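Local coordinates for dihydropteridine reductase (Caenorhabditis elegans, PDB 1OOE) that reduces dihydropteridine to tetrahydropteridine with NADH or NADPH, and so probably regenerates tetrahydrobiopterin, at the interface of chains A and B. Coordinates in Å, arbitrary orientation; residue numbers count along the deposited sequence, not the author numbering. Chains: chain A/B, Dihydropteridine reductase.

Contact 1: the interface of chains A and B. Residues chain A 133, 145, 148-149, 152; chain B 145, 148-149, 152.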
# COMPACT_ATOMS: atom_id res chain seq x y z
N ALA A 133 -8.95 -3.41 -7.10
CA ALA A 133 -7.51 -3.47 -6.84
C ALA A 133 -6.85 -4.79 -7.26
O ALA A 133 -5.63 -4.93 -7.15
CB ALA A 133 -7.23 -3.20 -5.36
N MET A 145 -3.67 1.69 -4.94
CA MET A 145 -2.48 1.46 -4.11
C MET A 145 -2.84 1.12 -2.67
O MET A 145 -2.31 0.17 -2.09
CB MET A 145 -1.60 2.71 -4.04
CG MET A 145 -0.89 3.10 -5.30
SD MET A 145 0.45 4.19 -4.81
CE MET A 145 -0.42 5.71 -4.46
N ALA A 148 -4.49 -2.22 -2.38
CA ALA A 148 -3.55 -3.32 -2.64
C ALA A 148 -2.75 -3.58 -1.36
O ALA A 148 -2.41 -4.72 -1.06
CB ALA A 148 -2.60 -2.96 -3.79
N ALA A 149 -2.46 -2.51 -0.62
CA ALA A 149 -1.71 -2.67 0.63
C ALA A 149 -2.57 -3.46 1.62
O ALA A 149 -2.05 -4.32 2.33
CB ALA A 149 -1.35 -1.30 1.22
N HIS A 152 -2.40 -7.05 0.76
CA HIS A 152 -1.15 -7.67 1.18
C HIS A 152 -1.14 -7.89 2.69
O HIS A 152 -0.68 -8.93 3.17
CB HIS A 152 0.06 -6.82 0.77
CG HIS A 152 1.36 -7.53 0.98
ND1 HIS A 152 2.06 -7.49 2.17
CD2 HIS A 152 2.03 -8.41 0.19
CE1 HIS A 152 3.09 -8.32 2.11
NE2 HIS A 152 3.09 -8.89 0.92
N MET B 145 3.40 -4.18 3.18
CA MET B 145 2.25 -3.39 2.73
C MET B 145 2.67 -2.28 1.79
O MET B 145 2.10 -2.08 0.72
CB MET B 145 1.54 -2.71 3.89
CG MET B 145 0.90 -3.61 4.90
SD MET B 145 -0.25 -2.60 5.83
CE MET B 145 0.84 -1.49 6.72
N ALA B 148 4.00 -3.56 -1.48
CA ALA B 148 2.93 -4.12 -2.31
C ALA B 148 2.19 -2.98 -3.01
O ALA B 148 1.73 -3.12 -4.14
CB ALA B 148 1.96 -4.93 -1.46
N ALA B 149 2.09 -1.84 -2.33
CA ALA B 149 1.42 -0.68 -2.91
C ALA B 149 2.23 -0.17 -4.10
O ALA B 149 1.66 0.24 -5.11
CB ALA B 149 1.27 0.42 -1.86
N HIS B 152 1.62 -2.37 -7.03
CA HIS B 152 0.34 -2.09 -7.68
C HIS B 152 0.42 -0.79 -8.47
O HIS B 152 -0.09 -0.69 -9.59
CB HIS B 152 -0.80 -2.01 -6.66
CG HIS B 152 -2.15 -1.93 -7.30
ND1 HIS B 152 -2.75 -0.74 -7.63
CD2 HIS B 152 -2.97 -2.90 -7.75
CE1 HIS B 152 -3.88 -0.98 -8.27
NE2 HIS B 152 -4.03 -2.28 -8.36
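The A and B copies of helix 141-158 meet here across the two-fold axis of the homodimer. In this short-chain dehydrogenase/reductase the helix also carries the Tyr-X-X-X-Lys motif of the active site on its first turns. The two helices cross obliquely and in antiparallel sense, so that the 145 end of each lies by the 152 end of the other.

Apolar contact is made mainly by methyl groups. The CB of A:Ala148 rests 3.5 Å from the CB of B:His152, and the twin pair closes equally tightly. In the twin, the B:Ala148 methyl lies over the CB-CG end of the A:His152 ring, 3.6 Å from B:Ala148 CB to A:His152 CG. Both histidines have CG anti to the backbone N (chi1 -170° in A:His152), with the ring plane roughly perpendicular to the plane of CA, CB and CG, chi2 -88° in A:His152. Nearer the axis, small side chains let the backbones approach: A:Ala149 CA and B:Ala149 CA are 5.1 Å apart. Each Ala149 methyl there presses on backbone, with A:Ala149 CB 3.6 Å from B:Met145 O. The methionine chains run alongside, bent at chi3, and A:Met145 CG passes 3.8 Å from B:Ala149 O.

Polar groups come near one another without lying close enough or well enough aligned to hydrogen-bond. The carbonyl O of A:Ala133, in the 3-10 helix 131-134, lies above the plane of the B:His152 imidazole by its NE2-CD2 side, 3.3 Å from NE2 but well off its line. The ring's ND1 lies 3.7 Å from the backbone N of A:Met145.

The close, mostly apolar helix crossing joins the subunits and probably helps to steady the catalytic helix in each.

Contact 2: the interface of chains A and B. Residues chain A 53, 97-98, 101, 105; chain B 53, 97-98, 101, 106, 145.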
# COMPACT_ATOMS: atom_id res chain seq x y z
N TRP A 53 -1.18 8.91 12.36
CA TRP A 53 -1.35 7.46 12.49
C TRP A 53 -1.04 6.91 13.88
O TRP A 53 -1.87 6.24 14.48
CB TRP A 53 -0.48 6.74 11.45
CG TRP A 53 -0.97 5.36 11.06
CD1 TRP A 53 -1.93 4.61 11.69
CD2 TRP A 53 -0.51 4.57 9.96
NE1 TRP A 53 -2.09 3.40 11.04
CE2 TRP A 53 -1.22 3.35 9.98
CE3 TRP A 53 0.45 4.77 8.96
CZ2 TRP A 53 -1.01 2.34 9.04
CZ3 TRP A 53 0.66 3.77 8.02
CH2 TRP A 53 -0.07 2.57 8.07
N ALA A 97 -4.31 10.31 -3.01
CA ALA A 97 -3.59 9.10 -2.64
C ALA A 97 -3.39 9.12 -1.12
O ALA A 97 -3.53 8.10 -0.45
CB ALA A 97 -2.24 9.04 -3.34
N ASP A 98 -3.08 10.30 -0.59
CA ASP A 98 -2.87 10.49 0.84
C ASP A 98 -4.16 10.18 1.60
O ASP A 98 -4.14 9.46 2.60
CB ASP A 98 -2.42 11.94 1.10
CG ASP A 98 -2.18 12.24 2.57
OD1 ASP A 98 -1.30 11.59 3.18
OD2 ASP A 98 -2.88 13.13 3.11
N ILE A 101 -4.80 6.37 1.77
CA ILE A 101 -3.97 5.61 2.70
C ILE A 101 -4.58 5.81 4.09
O ILE A 101 -4.78 4.85 4.85
CB ILE A 101 -2.51 6.10 2.72
CG1 ILE A 101 -1.81 5.77 1.40
CG2 ILE A 101 -1.76 5.49 3.91
CD1 ILE A 101 -1.53 4.29 1.17
N VAL A 105 -5.83 2.16 4.74
CA VAL A 105 -4.67 1.54 5.36
C VAL A 105 -4.54 1.81 6.86
O VAL A 105 -4.27 0.89 7.63
CB VAL A 105 -3.36 1.96 4.65
CG1 VAL A 105 -2.15 1.33 5.32
CG2 VAL A 105 -3.42 1.54 3.18
N TRP B 53 2.85 14.58 2.79
CA TRP B 53 2.92 14.13 1.40
C TRP B 53 2.73 15.24 0.36
O TRP B 53 3.53 15.37 -0.57
CB TRP B 53 1.90 13.01 1.16
CG TRP B 53 2.26 12.06 0.05
CD1 TRP B 53 3.25 12.20 -0.88
CD2 TRP B 53 1.60 10.83 -0.26
NE1 TRP B 53 3.25 11.13 -1.75
CE2 TRP B 53 2.25 10.27 -1.39
CE3 TRP B 53 0.52 10.13 0.31
CZ2 TRP B 53 1.85 9.05 -1.96
CZ3 TRP B 53 0.13 8.92 -0.25
CH2 TRP B 53 0.80 8.39 -1.38
N ALA B 97 5.04 0.94 10.12
CA ALA B 97 4.22 0.92 8.91
C ALA B 97 4.17 2.35 8.38
O ALA B 97 4.24 2.59 7.17
CB ALA B 97 2.81 0.43 9.24
N ASP B 98 4.04 3.30 9.30
CA ASP B 98 3.99 4.72 8.96
C ASP B 98 5.29 5.12 8.26
O ASP B 98 5.27 5.76 7.20
CB ASP B 98 3.80 5.54 10.24
CG ASP B 98 3.71 7.04 9.98
OD1 ASP B 98 2.79 7.47 9.25
OD2 ASP B 98 4.56 7.78 10.52
N ILE B 101 5.55 3.55 4.66
CA ILE B 101 4.69 4.16 3.64
C ILE B 101 5.34 5.47 3.18
O ILE B 101 5.40 5.76 1.98
CB ILE B 101 3.27 4.46 4.20
CG1 ILE B 101 2.50 3.14 4.40
CG2 ILE B 101 2.52 5.38 3.25
CD1 ILE B 101 2.23 2.38 3.13
N TRP B 106 5.40 7.24 -0.70
CA TRP B 106 5.43 8.67 -0.97
C TRP B 106 6.43 9.03 -2.07
O TRP B 106 6.11 9.80 -2.99
CB TRP B 106 5.77 9.45 0.31
CG TRP B 106 4.65 9.50 1.32
CD1 TRP B 106 3.58 8.65 1.41
CD2 TRP B 106 4.51 10.43 2.40
NE1 TRP B 106 2.79 8.99 2.49
CE2 TRP B 106 3.34 10.08 3.11
CE3 TRP B 106 5.26 11.53 2.84
CZ2 TRP B 106 2.90 10.78 4.24
CZ3 TRP B 106 4.83 12.23 3.97
CH2 TRP B 106 3.66 11.85 4.65
N MET B 145 3.40 -4.18 3.18
CA MET B 145 2.25 -3.39 2.73
C MET B 145 2.67 -2.28 1.79
O MET B 145 2.10 -2.08 0.72
CB MET B 145 1.54 -2.71 3.89
CG MET B 145 0.90 -3.61 4.90
SD MET B 145 -0.25 -2.60 5.83
CE MET B 145 0.84 -1.49 6.72
O HOH W 1 0.47 13.50 4.28
O HOH W 2 -0.24 8.77 3.19
O HOH W 3 1.20 9.45 10.54
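Helix 93-118 of each subunit, a dimerisation helix of the short-chain dehydrogenase/reductase family, receives an indole from the start of the partner's helix 53-68. Each Trp53 has CG anti to the backbone N (chi1 -154° in B:Trp53) and lays the benzo rim of its ring along the opposing helix. CE3 of B:Trp53 reaches the CA of A:Asp98 at 3.5 Å, while CH2 comes 3.7 Å from the A:Ala97 methyl.

The tryptophan and aspartate side chains run antiparallel alongside one another, the A:Asp98 carboxylate standing almost perpendicular to the B:Trp53 ring, at 87°. Its OD1 sits at the edge of that ring, in plane. The A:Ile101 side chain runs across the indole, its CG1 branch nearest CZ3. On the face of B:Trp53 turned away from A:Asp98 CA, B:Trp106 lies nearly parallel, its CD1 3.3 Å above the ring centre, backing the indole within its own subunit. Toward the catalytic helix, A:Val105 CG1 and B:Met145 CE meet loosely at 4.3 Å.

Water carries the polar link. OD1 of A:Asp98 holds water 1 at 2.8 Å, which also accepts from the backbone N of B:Trp53, and water 2, reached by B:Trp106 NE1 at 3.1 Å. Water 3 joins B:Asp98 OD1 to A:Trp53 N, 2.8 Å from the carboxylate oxygen. Each carboxylate faces the first turn of the partner's helix 53-68, whose dipole may favour its negative charge.

The C-alpha centres of contact 1 and contact 2 lie about 11 Å apart, and both belong to one two-fold interface. B:Met145 is common to them: its backbone and the first carbons of its side chain take part in contact 1, whereas its terminal methyl extends into contact 2. Contact 1 is built on helix 141-158, contact 2 on helix 93-118 and the start of helix 53-68. The first two helices, paired across the axis, give the four-helix arrangement typical of dimers in this family. A mostly apolar helix crossing near the axis thus adjoins a water-bridged flank, an arrangement that probably helps to brace the catalytic helix.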